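Local coordinates for conserved hypothetical protein yffB (Pseudomonas aeruginosa, PDB 1RW1) that is of unknown function but, as an ArsC-family member with a thioredoxin fold, probably acts as a glutathione-dependent thiol reductase, at residues R17-E22 with V102-D107; R43-E48 with V93-G98; Q52-R57 with E80-Q85. All blocks are in the same frame, centred on the assembly; numbering follows the deposited sequence.

In the fold
The three contacts run from the thioredoxin-fold sheet out through the helical part of the chain. Interaction 1 joins helix 11-22 to the turn after edge strand 100-102, interaction 2 ties helix 39-49 to strand 93-95 of the sheet, and interaction 3 packs the end of helix 51-54 on helix 75-84. Along the chain they are nested, 3 within 2 and 2 within 1. The centres of interactions 2 and 3 lie about 14 Å apart and the two touch directly, V54 CG2 coming 3.7 Å from W45 O. Interaction 1 is about 16 Å from interaction 2 and about 21 Å from interaction 3, centre to centre, yet its V102 CG1 lies 3.8 Å from T53 O.

Interaction 1 (R17-E22 with V102-D107); sequences RTWLDE and VGFKPD
W19 and F104 meet as an offset edge-to-face aromatic pair that joins helix 11-22 of the thioredoxin fold to the turn between edge strand 100-102 and the C-terminal helix 106-113. The phenyl ring turns its edge toward the face of the pyrrole half of the indole, with centroids 5.6 Å apart and planes inclined by 65°. Contact is made by the far end of F104: CZ lies 3.7 Å from W19 CB, while CE1 approaches W19 CG to 3.9 Å. The indole CD1 sits in the plane of the phenyl ring, at its rim. In both residues CG stands anti to the backbone nitrogen (chi1 -166° in W19 and 174° in F104), which places the two rings between the helix and the turn. The other end of the contact is looser. Here P106, the first residue of helix 106-113, is exposed to solvent and skirts the indole, its CB staying 4.3 Å from W19 CD1. No hydrogen bond crosses between the segments.

Neighbouring parts of the fold complete the tighter side. F104 also packs on T12, K15 and A16 of helix 11-22 and meets Y109 edge-to-face, and W19 stacks with H23 and rests on A110 and L113. W19 thus lies against both the turn and the final helix. G103, with positive phi, lies in the turn, and K105 stands at the N-cap position of helix 106-113. P106 also folds back on the phenyl ring, placing its CD 4.2 Å above the centre of one face of F104.

Interaction 2 (R43-E48 with V93-G98); sequences RRWCAE and VLELGG
W45 and R44 of helix 39-49 converge on E95, binding the helical part of this ArsC-type thioredoxin fold to strand 93-95; the helix and strand axes run nearly perpendicular. E95 is modelled in two conformers, and its contacts here belong to one of them. In that conformer the side chain is extended beyond CG, and its OE2 receives two good hydrogen bonds from opposite faces of the carboxylate plane. The indole NE1 of W45 donates to OE2 over 2.9 Å, nearly straight at 168°, arriving on the anti side, tilted out of the carboxylate plane. R44 NH1 forms a salt bridge with OE2 at 3.0 Å, coming from above the carboxylate plane while keeping the oxygen in the plane of its own guanidinium. A bend at chi3 (-68°) turns the arginine head back toward the strand. The same head is also held by E40 through NE, and E95 OE1 is bonded to Y5 OH. With its NE1 edge engaged, the W45 ring offers a face to V93. The valine methyl CG1 makes a CH-pi contact there, 3.8 Å from the centroid of the five-membered ring, and CG2 reaches W45 CE3 at 4.1 Å.

Interaction 3 (Q52-R57 with E80-Q85); sequences QTVLNR and ELMLAQ
Two backbone carbonyls around V54, T53 O and L55 O, both accept hydrogen bonds from NZ of K90, so the ammonium group grips the chain just where helix 51-54 ends and L55 leaves helical geometry. L55 O also takes a weak bond of 3.0 Å from R57 N, across an inverse gamma turn centred on N56. V54 and L55 meet M82, a selenomethionine on helix 75-84, in a buried and wholly apolar contact. The selenium lodges against both residues: M82 SE is 3.7 Å from V54 CG1 and equally close to L55 CA, at 3.7 Å. Further back along the side chain, M82 CG lies 3.6 Å from L55 CD1. M82 runs out extended through chi2 and then bends at chi3 (-76°), which brings CE alongside V54, 4.1 Å from its CG1.

This packing belongs to the helical region that the ArsC family carries between strands 27-31 and 93-95 of its thioredoxin fold. Helix 39-49 closes another side of it, with L42 and C46 touching M82, and W45 touching V54. F62 and M88 also touch L55. In L55, CG is anti to the backbone nitrogen (chi1 179°), and the CD1 branch is the one that reaches across to M82; L55 CB stays 4.0 Å from M82 SE.

Interaction 1 (R17-E22 with V102-D107)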
ATOM      1  N   ARG A  17       2.640  -4.865  11.557  1.00  6.35           N
ATOM      2  CA  ARG A  17       1.980  -4.424  12.777  1.00  6.75           C
ATOM      3  C   ARG A  17       2.675  -4.954  14.011  1.00  6.79           C
ATOM      4  O   ARG A  17       2.745  -4.260  15.025  1.00  7.31           O
ATOM      5  CB  ARG A  17       0.508  -4.805  12.799  1.00  6.51           C
ATOM      6  CG  ARG A  17      -0.261  -4.055  11.720  1.00  6.88           C
ATOM      7  CD  ARG A  17      -1.771  -4.201  11.819  1.00  7.85           C
ATOM      8  NE  ARG A  17      -2.300  -3.388  12.895  1.00  7.77           N
ATOM      9  CZ  ARG A  17      -3.587  -3.252  13.135  1.00  8.87           C
ATOM     10  NH1 ARG A  17      -4.469  -3.898  12.398  1.00 10.56           N
ATOM     11  NH2 ARG A  17      -3.987  -2.467  14.124  1.00 11.30           N
ATOM     12  N   THR A  18       3.192  -6.176  13.967  1.00  6.10           N
ATOM     13  CA  THR A  18       3.969  -6.658  15.094  1.00  6.42           C
ATOM     14  C   THR A  18       5.192  -5.774  15.325  1.00  6.42           C
ATOM     15  O   THR A  18       5.498  -5.444  16.478  1.00  7.42           O
ATOM     16  CB  THR A  18       4.319  -8.143  14.904  1.00  6.72           C
ATOM     17  OG1 THR A  18       3.124  -8.906  14.734  1.00  7.37           O
ATOM     18  CG2 THR A  18       4.966  -8.723  16.148  1.00  7.19           C
ATOM     19  N   TRP A  19       5.892  -5.398  14.267  1.00  6.90           N
ATOM     20  CA  TRP A  19       7.023  -4.488  14.394  1.00  7.60           C
ATOM     21  C   TRP A  19       6.573  -3.173  15.051  1.00  7.69           C
ATOM     22  O   TRP A  19       7.169  -2.720  16.050  1.00  7.91           O
ATOM     23  CB  TRP A  19       7.671  -4.269  13.021  1.00  8.13           C
ATOM     24  CG  TRP A  19       9.028  -3.628  13.094  1.00  9.42           C
ATOM     25  CD1 TRP A  19      10.232  -4.248  12.959  1.00 10.37           C
ATOM     26  CD2 TRP A  19       9.323  -2.241  13.328  1.00  9.32           C
ATOM     27  NE1 TRP A  19      11.256  -3.349  13.119  1.00 11.68           N
ATOM     28  CE2 TRP A  19      10.725  -2.113  13.364  1.00 11.15           C
ATOM     29  CE3 TRP A  19       8.547  -1.111  13.569  1.00  9.93           C
ATOM     30  CZ2 TRP A  19      11.359  -0.896  13.602  1.00 12.52           C
ATOM     31  CZ3 TRP A  19       9.175   0.096  13.808  1.00 10.98           C
ATOM     32  CH2 TRP A  19      10.571   0.193  13.835  1.00 12.35           C
ATOM     33  N   LEU A  20       5.546  -2.548  14.495  1.00  7.26           N
ATOM     34  CA  LEU A  20       5.090  -1.256  14.998  1.00  7.52           C
ATOM     35  C   LEU A  20       4.612  -1.353  16.455  1.00  7.07           C
ATOM     36  O   LEU A  20       4.966  -0.524  17.303  1.00  8.24           O
ATOM     37  CB  LEU A  20       3.954  -0.734  14.124  1.00  7.22           C
ATOM     38  CG  LEU A  20       4.357  -0.304  12.714  1.00  8.21           C
ATOM     39  CD1 LEU A  20       3.133  -0.164  11.849  1.00  9.20           C
ATOM     40  CD2 LEU A  20       5.169   0.981  12.736  1.00  9.14           C
ATOM     41  N   ASP A  21       3.795  -2.356  16.736  1.00  7.06           N
ATOM     42  CA  ASP A  21       3.209  -2.521  18.053  1.00  7.36           C
ATOM     43  C   ASP A  21       4.302  -2.764  19.091  1.00  7.20           C
ATOM     44  O   ASP A  21       4.275  -2.178  20.174  1.00  8.60           O
ATOM     45  CB  ASP A  21       2.221  -3.689  18.057  1.00  7.20           C
ATOM     46  CG  ASP A  21       0.978  -3.459  17.198  1.00  6.98           C
ATOM     47  OD1 ASP A  21       0.658  -2.290  16.904  1.00  7.90           O
ATOM     48  OD2 ASP A  21       0.300  -4.459  16.862  1.00  7.51           O
ATOM     49  N   GLU A  22       5.297  -3.584  18.752  1.00  7.65           N
ATOM     50  CA  GLU A  22       6.365  -3.885  19.680  1.00  7.99           C
ATOM     51  C   GLU A  22       7.272  -2.682  19.924  1.00  9.16           C
ATOM     52  O   GLU A  22       7.853  -2.538  21.003  1.00 11.27           O
ATOM     53  CB  GLU A  22       7.131  -5.110  19.238  1.00  8.99           C
ATOM     54  CG  GLU A  22       6.310  -6.371  19.417  1.00  8.89           C
ATOM     55  CD  GLU A  22       6.032  -6.739  20.871  1.00  8.46           C
ATOM     56  OE1 GLU A  22       6.929  -6.561  21.708  1.00  9.75           O
ATOM     57  OE2 GLU A  22       4.907  -7.232  21.169  1.00 10.18           O
ATOM     58  N   VAL A 102       6.389   1.849   1.402  1.00  7.73           N
ATOM     59  CA  VAL A 102       5.577   0.850   0.719  1.00  7.84           C
ATOM     60  C   VAL A 102       6.244  -0.509   0.901  1.00  7.52           C
ATOM     61  O   VAL A 102       7.418  -0.671   0.616  1.00  9.55           O
ATOM     62  CB  VAL A 102       5.431   1.174  -0.771  1.00  9.45           C
ATOM     63  CG1 VAL A 102       4.588   0.103  -1.482  1.00 11.03           C
ATOM     64  CG2 VAL A 102       4.808   2.540  -0.970  1.00 10.40           C
ATOM     65  N   GLY A 103       5.474  -1.475   1.378  1.00  7.64           N
ATOM     66  CA  GLY A 103       6.011  -2.761   1.759  1.00  7.88           C
ATOM     67  C   GLY A 103       6.649  -2.689   3.134  1.00  8.07           C
ATOM     68  O   GLY A 103       6.738  -1.621   3.739  1.00  8.86           O
ATOM     69  N   PHE A 104       7.061  -3.840   3.640  1.00  8.53           N
ATOM     70  CA  PHE A 104       7.644  -3.936   4.967  1.00  8.87           C
ATOM     71  C   PHE A 104       9.076  -4.417   4.890  1.00  9.67           C
ATOM     72  O   PHE A 104       9.321  -5.608   4.670  1.00 12.31           O
ATOM     73  CB  PHE A 104       6.815  -4.859   5.868  1.00  9.33           C
ATOM     74  CG  PHE A 104       7.443  -5.124   7.216  1.00  9.66           C
ATOM     75  CD1 PHE A 104       7.805  -4.083   8.073  1.00  9.91           C
ATOM     76  CD2 PHE A 104       7.677  -6.427   7.640  1.00 10.62           C
ATOM     77  CE1 PHE A 104       8.392  -4.346   9.298  1.00 10.35           C
ATOM     78  CE2 PHE A 104       8.268  -6.667   8.869  1.00 11.21           C
ATOM     79  CZ  PHE A 104       8.609  -5.634   9.693  1.00 10.79           C
ATOM     80  N   LYS A 105      10.006  -3.476   5.062  1.00 10.40           N
ATOM     81  CA  LYS A 105      11.418  -3.760   5.229  1.00 12.37           C
ATOM     82  C   LYS A 105      11.774  -3.277   6.634  1.00 11.96           C
ATOM     83  O   LYS A 105      11.740  -2.085   6.908  1.00 12.21           O
ATOM     84  CB  LYS A 105      12.241  -3.036   4.163  1.00 13.74           C
ATOM     85  CG  LYS A 105      12.097  -3.633   2.777  1.00 15.47           C
ATOM     86  CD  LYS A 105      12.931  -2.894   1.733  1.00 20.93           C
ATOM     87  CE  LYS A 105      12.842  -3.579   0.366  1.00 29.58           C
ATOM     88  NZ  LYS A 105      13.354  -2.718  -0.748  1.00 35.97           N
ATOM     89  N   PRO A 106      12.073  -4.195   7.550  1.00 13.36           N
ATOM     90  CA  PRO A 106      12.327  -3.796   8.941  1.00 14.43           C
ATOM     91  C   PRO A 106      13.392  -2.699   9.070  1.00 13.47           C
ATOM     92  O   PRO A 106      13.253  -1.829   9.917  1.00 15.03           O
ATOM     93  CB  PRO A 106      12.799  -5.095   9.613  1.00 17.52           C
ATOM     94  CG  PRO A 106      12.389  -6.192   8.727  1.00 18.34           C
ATOM     95  CD  PRO A 106      12.181  -5.648   7.357  1.00 14.19           C
ATOM     96  N   ASP A 107      14.413  -2.709   8.226  1.00 13.95           N
ATOM     97  CA  ASP A 107      15.447  -1.683   8.316  1.00 16.22           C
ATOM     98  C   ASP A 107      14.898  -0.297   7.978  1.00 14.59           C
ATOM     99  O   ASP A 107      15.322   0.698   8.577  1.00 16.68           O
ATOM    100  CB  ASP A 107      16.646  -2.011   7.415  1.00 18.04           C
ATOM    101  CG  ASP A 107      17.406  -3.239   7.872  1.00 25.00           C
ATOM    102  OD1 ASP A 107      17.168  -3.714   9.003  1.00 27.42           O
ATOM    103  OD2 ASP A 107      18.268  -3.796   7.154  1.00 30.61           O
TER

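Interaction 2 (R43-E48 with V93-G98)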
ATOM      1  N   ARG A  43      -2.799   8.767  -6.078  1.00  8.28           N
ATOM      2  CA  ARG A  43      -1.973   9.713  -6.827  1.00  8.81           C
ATOM      3  C   ARG A  43      -0.743  10.129  -6.045  1.00  8.98           C
ATOM      4  O   ARG A  43       0.342  10.244  -6.617  1.00  9.77           O
ATOM      5  CB  ARG A  43      -2.784  10.956  -7.178  1.00 10.27           C
ATOM      6  CG  ARG A  43      -3.770  10.745  -8.270  1.00 11.88           C
ATOM      7  CD  ARG A  43      -4.756  11.879  -8.409  1.00 15.32           C
ATOM      8  NE  ARG A  43      -5.519  11.693  -9.640  1.00 21.08           N
ATOM      9  CZ  ARG A  43      -6.745  12.153  -9.851  1.00 29.03           C
ATOM     10  NH1 ARG A  43      -7.378  12.834  -8.906  1.00 32.21           N
ATOM     11  NH2 ARG A  43      -7.344  11.925 -11.016  1.00 31.71           N
ATOM     12  N   ARG A  44      -0.907  10.406  -4.754  1.00  9.11           N
ATOM     13  CA  ARG A  44       0.224  10.799  -3.927  1.00  9.39           C
ATOM     14  C   ARG A  44       1.248   9.668  -3.799  1.00  8.55           C
ATOM     15  O   ARG A  44       2.460   9.897  -3.902  1.00  9.03           O
ATOM     16  CB  ARG A  44      -0.270  11.212  -2.547  1.00 11.09           C
ATOM     17  CG  ARG A  44      -0.612  12.646  -2.372  1.00 16.70           C
ATOM     18  CD  ARG A  44      -0.696  12.997  -0.911  1.00 17.80           C
ATOM     19  NE  ARG A  44      -1.832  12.356  -0.265  1.00 17.73           N
ATOM     20  CZ  ARG A  44      -1.740  11.380   0.630  1.00 15.12           C
ATOM     21  NH1 ARG A  44      -0.558  10.914   1.015  1.00 15.00           N
ATOM     22  NH2 ARG A  44      -2.839  10.864   1.130  1.00 18.45           N
ATOM     23  N   TRP A  45       0.771   8.449  -3.555  1.00  7.71           N
ATOM     24  CA  TRP A  45       1.695   7.341  -3.377  1.00  7.39           C
ATOM     25  C   TRP A  45       2.452   7.062  -4.669  1.00  7.30           C
ATOM     26  O   TRP A  45       3.664   6.822  -4.662  1.00  7.60           O
ATOM     27  CB  TRP A  45       0.927   6.103  -2.934  1.00  7.45           C
ATOM     28  CG  TRP A  45       0.230   6.234  -1.619  1.00  6.78           C
ATOM     29  CD1 TRP A  45       0.448   7.156  -0.637  1.00  7.21           C
ATOM     30  CD2 TRP A  45      -0.828   5.397  -1.156  1.00  6.19           C
ATOM     31  NE1 TRP A  45      -0.405   6.923   0.421  1.00  7.06           N
ATOM     32  CE2 TRP A  45      -1.192   5.838   0.128  1.00  6.17           C
ATOM     33  CE3 TRP A  45      -1.481   4.276  -1.692  1.00  6.53           C
ATOM     34  CZ2 TRP A  45      -2.196   5.210   0.866  1.00  6.66           C
ATOM     35  CZ3 TRP A  45      -2.464   3.663  -0.962  1.00  6.94           C
ATOM     36  CH2 TRP A  45      -2.812   4.125   0.309  1.00  6.52           C
ATOM     37  N   CYS A  46       1.741   7.090  -5.792  1.00  7.44           N
ATOM     38  CA  CYS A  46       2.404   6.848  -7.068  1.00  7.75           C
ATOM     39  C   CYS A  46       3.389   7.971  -7.421  1.00  7.87           C
ATOM     40  O   CYS A  46       4.435   7.705  -7.998  1.00  8.30           O
ATOM     41  CB  CYS A  46       1.393   6.694  -8.201  1.00  8.10           C
ATOM     42  SG  CYS A  46       0.469   5.139  -8.169  1.00  8.56           S
ATOM     43  N   ALA A  47       3.069   9.211  -7.075  1.00  7.95           N
ATOM     44  CA  ALA A  47       3.992  10.307  -7.327  1.00  7.83           C
ATOM     45  C   ALA A  47       5.314  10.094  -6.604  1.00  7.79           C
ATOM     46  O   ALA A  47       6.379  10.442  -7.126  1.00  8.57           O
ATOM     47  CB  ALA A  47       3.352  11.615  -6.894  1.00  9.14           C
ATOM     48  N   GLU A  48       5.253   9.557  -5.393  1.00  8.07           N
ATOM     49  CA  GLU A  48       6.417   9.403  -4.555  1.00  8.61           C
ATOM     50  C   GLU A  48       7.225   8.146  -4.868  1.00  8.45           C
ATOM     51  O   GLU A  48       8.443   8.151  -4.693  1.00 10.04           O
ATOM     52  CB  GLU A  48       5.967   9.390  -3.089  1.00  9.87           C
ATOM     53  CG  GLU A  48       7.091   9.214  -2.080  1.00 10.93           C
ATOM     54  CD  GLU A  48       6.608   9.117  -0.659  1.00 12.90           C
ATOM     55  OE1 GLU A  48       5.374   9.154  -0.453  1.00 16.22           O
ATOM     56  OE2 GLU A  48       7.453   8.988   0.237  1.00 14.56           O
ATOM     57  N   VAL A  93       1.091   0.301   3.159  1.00  5.94           N
ATOM     58  CA  VAL A  93       1.613   1.655   2.973  1.00  6.17           C
ATOM     59  C   VAL A  93       1.611   2.287   4.350  1.00  5.94           C
ATOM     60  O   VAL A  93       0.630   2.172   5.090  1.00  6.57           O
ATOM     61  CB  VAL A  93       0.816   2.488   1.962  1.00  6.89           C
ATOM     62  CG1 VAL A  93       1.385   3.891   1.860  1.00  8.26           C
ATOM     63  CG2 VAL A  93       0.808   1.818   0.606  1.00  8.54           C
ATOM     64  N   LEU A  94       2.708   2.938   4.724  1.00  6.85           N
ATOM     65  CA  LEU A  94       2.821   3.591   6.022  1.00  6.91           C
ATOM     66  C   LEU A  94       3.136   5.053   5.781  1.00  7.43           C
ATOM     67  O   LEU A  94       4.184   5.379   5.207  1.00  8.62           O
ATOM     68  CB  LEU A  94       3.914   2.950   6.859  1.00  7.56           C
ATOM     69  CG  LEU A  94       4.217   3.625   8.205  1.00  8.77           C
ATOM     70  CD1 LEU A  94       3.011   3.648   9.143  1.00  9.61           C
ATOM     71  CD2 LEU A  94       5.385   2.915   8.879  1.00 11.20           C
ATOM     72  N   GLU A  95       2.225   5.931   6.207  1.00  8.05           N
ATOM     73  CA  GLU A  95       2.382   7.380   6.107  1.00  8.67           C
ATOM     74  C   GLU A  95       3.058   7.905   7.355  1.00  9.25           C
ATOM     75  O   GLU A  95       2.585   7.700   8.461  1.00 10.45           O
ATOM     76  CB  GLU A  95       1.038   8.026   5.812  0.50 10.57           C
ATOM     77  CG  GLU A  95       0.618   7.740   4.375  0.50 10.99           C
ATOM     78  CD  GLU A  95      -0.661   8.420   3.999  0.50 10.77           C
ATOM     79  OE1 GLU A  95      -1.426   8.814   4.906  0.50 10.93           O
ATOM     80  OE2 GLU A  95      -0.891   8.571   2.792  0.50  6.56           O
ATOM     81  N   LEU A  96       4.183   8.567   7.146  1.00 10.14           N
ATOM     82  CA  LEU A  96       5.056   9.045   8.205  1.00 11.68           C
ATOM     83  C   LEU A  96       4.967  10.558   8.418  1.00 13.76           C
ATOM     84  O   LEU A  96       5.583  11.100   9.326  1.00 17.53           O
ATOM     85  CB  LEU A  96       6.512   8.699   7.865  1.00 12.97           C
ATOM     86  CG  LEU A  96       6.815   7.206   7.770  1.00 14.66           C
ATOM     87  CD1 LEU A  96       8.150   6.984   7.094  1.00 17.47           C
ATOM     88  CD2 LEU A  96       6.765   6.562   9.136  1.00 17.43           C
ATOM     89  N   GLY A  97       4.219  11.240   7.570  1.00 15.56           N
ATOM     90  CA  GLY A  97       4.141  12.686   7.630  1.00 18.84           C
ATOM     91  C   GLY A  97       4.575  13.283   6.305  1.00 24.15           C
ATOM     92  O   GLY A  97       3.753  13.571   5.447  1.00 31.68           O
ATOM     93  N   GLY A  98       5.871  13.444   6.111  1.00 27.13           N
ATOM     94  CA  GLY A  98       6.357  13.982   4.854  1.00 27.20           C
ATOM     95  C   GLY A  98       6.550  12.939   3.763  1.00 24.21           C
ATOM     96  O   GLY A  98       6.825  13.290   2.612  1.00 25.90           O
TER

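Interaction 3 (Q52-R57 with E80-Q85)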
ATOM      1  N   GLN A  52       4.665   1.227 -10.480  1.00  8.38           N
ATOM      2  CA  GLN A  52       5.096  -0.172 -10.409  1.00  9.45           C
ATOM      3  C   GLN A  52       5.428  -0.600  -8.988  1.00  8.82           C
ATOM      4  O   GLN A  52       5.387  -1.778  -8.670  1.00 10.84           O
ATOM      5  CB  GLN A  52       6.279  -0.421 -11.330  1.00  9.90           C
ATOM      6  CG  GLN A  52       5.894  -0.388 -12.797  1.00 11.88           C
ATOM      7  CD  GLN A  52       7.064  -0.460 -13.766  1.00 12.89           C
ATOM      8  OE1 GLN A  52       8.219  -0.344 -13.365  1.00 13.37           O
ATOM      9  NE2 GLN A  52       6.757  -0.643 -15.045  1.00 14.86           N
ATOM     10  N   THR A  53       5.774   0.355  -8.144  1.00  8.63           N
ATOM     11  CA  THR A  53       6.048   0.089  -6.747  1.00  9.10           C
ATOM     12  C   THR A  53       4.751  -0.040  -5.950  1.00  8.51           C
ATOM     13  O   THR A  53       4.621  -0.904  -5.104  1.00 10.49           O
ATOM     14  CB  THR A  53       6.908   1.224  -6.219  1.00 10.87           C
ATOM     15  OG1 THR A  53       8.096   1.328  -7.025  1.00 14.17           O
ATOM     16  CG2 THR A  53       7.323   0.993  -4.774  1.00 13.18           C
ATOM     17  N   VAL A  54       3.773   0.804  -6.246  1.00  7.43           N
ATOM     18  CA  VAL A  54       2.525   0.819  -5.492  1.00  7.17           C
ATOM     19  C   VAL A  54       1.589  -0.313  -5.947  1.00  6.93           C
ATOM     20  O   VAL A  54       0.856  -0.869  -5.135  1.00  8.33           O
ATOM     21  CB  VAL A  54       1.849   2.202  -5.628  1.00  7.31           C
ATOM     22  CG1 VAL A  54       0.549   2.276  -4.851  1.00  7.70           C
ATOM     23  CG2 VAL A  54       2.784   3.289  -5.160  1.00  8.73           C
ATOM     24  N   LEU A  55       1.582  -0.639  -7.227  1.00  7.13           N
ATOM     25  CA  LEU A  55       0.733  -1.702  -7.759  1.00  6.83           C
ATOM     26  C   LEU A  55       1.399  -3.055  -7.553  1.00  7.31           C
ATOM     27  O   LEU A  55       2.554  -3.263  -7.950  1.00  9.24           O
ATOM     28  CB  LEU A  55       0.511  -1.469  -9.258  1.00  8.02           C
ATOM     29  CG  LEU A  55      -0.326  -2.471 -10.046  1.00  9.68           C
ATOM     30  CD1 LEU A  55      -1.755  -2.455  -9.582  1.00 10.33           C
ATOM     31  CD2 LEU A  55      -0.242  -2.193 -11.534  1.00 10.51           C
ATOM     32  N   ASN A  56       0.669  -3.979  -6.954  1.00  6.96           N
ATOM     33  CA  ASN A  56       1.145  -5.330  -6.738  1.00  7.46           C
ATOM     34  C   ASN A  56       0.932  -6.197  -7.975  1.00  7.56           C
ATOM     35  O   ASN A  56       0.046  -7.036  -8.009  1.00  9.36           O
ATOM     36  CB  ASN A  56       0.453  -5.925  -5.533  1.00  8.23           C
ATOM     37  CG  ASN A  56       1.043  -7.266  -5.149  1.00  8.82           C
ATOM     38  OD1 ASN A  56       2.068  -7.695  -5.709  1.00 11.78           O
ATOM     39  ND2 ASN A  56       0.389  -7.947  -4.234  1.00  8.78           N
ATOM     40  N   ARG A  57       1.767  -5.998  -8.992  1.00  8.42           N
ATOM     41  CA  ARG A  57       1.630  -6.748 -10.231  1.00 10.03           C
ATOM     42  C   ARG A  57       1.891  -8.245 -10.041  1.00 10.11           C
ATOM     43  O   ARG A  57       1.405  -9.050 -10.825  1.00 12.42           O
ATOM     44  CB  ARG A  57       2.572  -6.203 -11.303  1.00 11.64           C
ATOM     45  CG  ARG A  57       2.143  -4.863 -11.839  1.00 13.99           C
ATOM     46  CD  ARG A  57       2.955  -4.430 -13.066  1.00 15.56           C
ATOM     47  NE  ARG A  57       4.344  -4.192 -12.698  1.00 15.95           N
ATOM     48  CZ  ARG A  57       5.332  -3.975 -13.563  1.00 17.71           C
ATOM     49  NH1 ARG A  57       5.080  -3.918 -14.862  1.00 20.11           N
ATOM     50  NH2 ARG A  57       6.562  -3.790 -13.109  1.00 20.74           N
ATOM     51  N   GLU A  80      -6.469   3.813 -11.785  1.00  7.31           N
ATOM     52  CA  GLU A  80      -7.843   3.357 -11.964  1.00  7.61           C
ATOM     53  C   GLU A  80      -8.027   1.906 -11.559  1.00  7.26           C
ATOM     54  O   GLU A  80      -9.058   1.555 -10.989  1.00  7.68           O
ATOM     55  CB  GLU A  80      -8.332   3.577 -13.404  1.00  8.39           C
ATOM     56  CG  GLU A  80      -8.410   5.053 -13.790  1.00  9.36           C
ATOM     57  CD  GLU A  80      -9.226   5.879 -12.803  1.00 10.38           C
ATOM     58  OE1 GLU A  80     -10.426   5.616 -12.638  1.00 13.29           O
ATOM     59  OE2 GLU A  80      -8.651   6.769 -12.155  1.00 11.85           O
ATOM     60  N   LEU A  81      -7.058   1.058 -11.855  1.00  7.30           N
ATOM     61  CA  LEU A  81      -7.153  -0.353 -11.472  1.00  7.34           C
ATOM     62  C   LEU A  81      -7.204  -0.504  -9.949  1.00  7.00           C
ATOM     63  O   LEU A  81      -8.020  -1.252  -9.406  1.00  7.38           O
ATOM     64  CB  LEU A  81      -5.973  -1.144 -12.021  1.00  8.39           C
ATOM     65  CG  LEU A  81      -5.885  -1.303 -13.532  1.00  9.84           C
ATOM     66  CD1 LEU A  81      -4.604  -2.048 -13.899  1.00 11.68           C
ATOM     67  CD2 LEU A  81      -7.097  -2.016 -14.094  1.00 11.46           C
HETATM   68  N   MSE A  82      -6.303   0.188  -9.265  1.00  6.88           N
HETATM   69  CA  MSE A  82      -6.236   0.102  -7.800  1.00  6.69           C
HETATM   70  C   MSE A  82      -7.431   0.716  -7.098  1.00  6.73           C
HETATM   71  O   MSE A  82      -7.828   0.255  -6.027  1.00  7.86           O
HETATM   72  CB  MSE A  82      -4.946   0.749  -7.305  1.00  7.23           C
HETATM   73  CG  MSE A  82      -3.720  -0.033  -7.720  1.00  8.09           C
HETATM   74 SE   MSE A  82      -2.029   0.672  -6.970  1.00 11.09          SE
HETATM   75  CE  MSE A  82      -1.833   2.230  -8.142  1.00 11.86           C
ATOM     76  N   LEU A  83      -7.998   1.753  -7.703  1.00  6.87           N
ATOM     77  CA  LEU A  83      -9.138   2.440  -7.127  1.00  7.17           C
ATOM     78  C   LEU A  83     -10.315   1.479  -7.037  1.00  7.50           C
ATOM     79  O   LEU A  83     -11.008   1.430  -6.013  1.00  8.40           O
ATOM     80  CB  LEU A  83      -9.493   3.645  -8.002  1.00  8.63           C
ATOM     81  CG  LEU A  83     -10.690   4.469  -7.552  1.00  9.35           C
ATOM     82  CD1 LEU A  83     -10.480   5.063  -6.176  1.00 11.48           C
ATOM     83  CD2 LEU A  83     -10.961   5.517  -8.561  1.00 15.27           C
ATOM     84  N   ALA A  84     -10.570   0.737  -8.114  1.00  7.11           N
ATOM     85  CA  ALA A  84     -11.705  -0.172  -8.117  1.00  7.58           C
ATOM     86  C   ALA A  84     -11.434  -1.429  -7.305  1.00  6.50           C
ATOM     87  O   ALA A  84     -12.373  -2.017  -6.760  1.00  7.18           O
ATOM     88  CB  ALA A  84     -12.064  -0.558  -9.522  1.00  9.23           C
ATOM     89  N   GLN A  85     -10.168  -1.841  -7.247  1.00  6.25           N
ATOM     90  CA  GLN A  85      -9.777  -3.106  -6.600  1.00  5.78           C
ATOM     91  C   GLN A  85      -8.575  -2.874  -5.688  1.00  5.80           C
ATOM     92  O   GLN A  85      -7.441  -3.199  -6.050  1.00  6.09           O
ATOM     93  CB  GLN A  85      -9.465  -4.183  -7.636  1.00  6.34           C
ATOM     94  CG  GLN A  85     -10.703  -4.674  -8.360  1.00  6.75           C
ATOM     95  CD  GLN A  85     -10.345  -5.732  -9.358  1.00  7.09           C
ATOM     96  OE1 GLN A  85     -10.256  -6.936  -8.995  1.00  9.32           O
ATOM     97  NE2 GLN A  85     -10.082  -5.342 -10.573  1.00  7.67           N
TER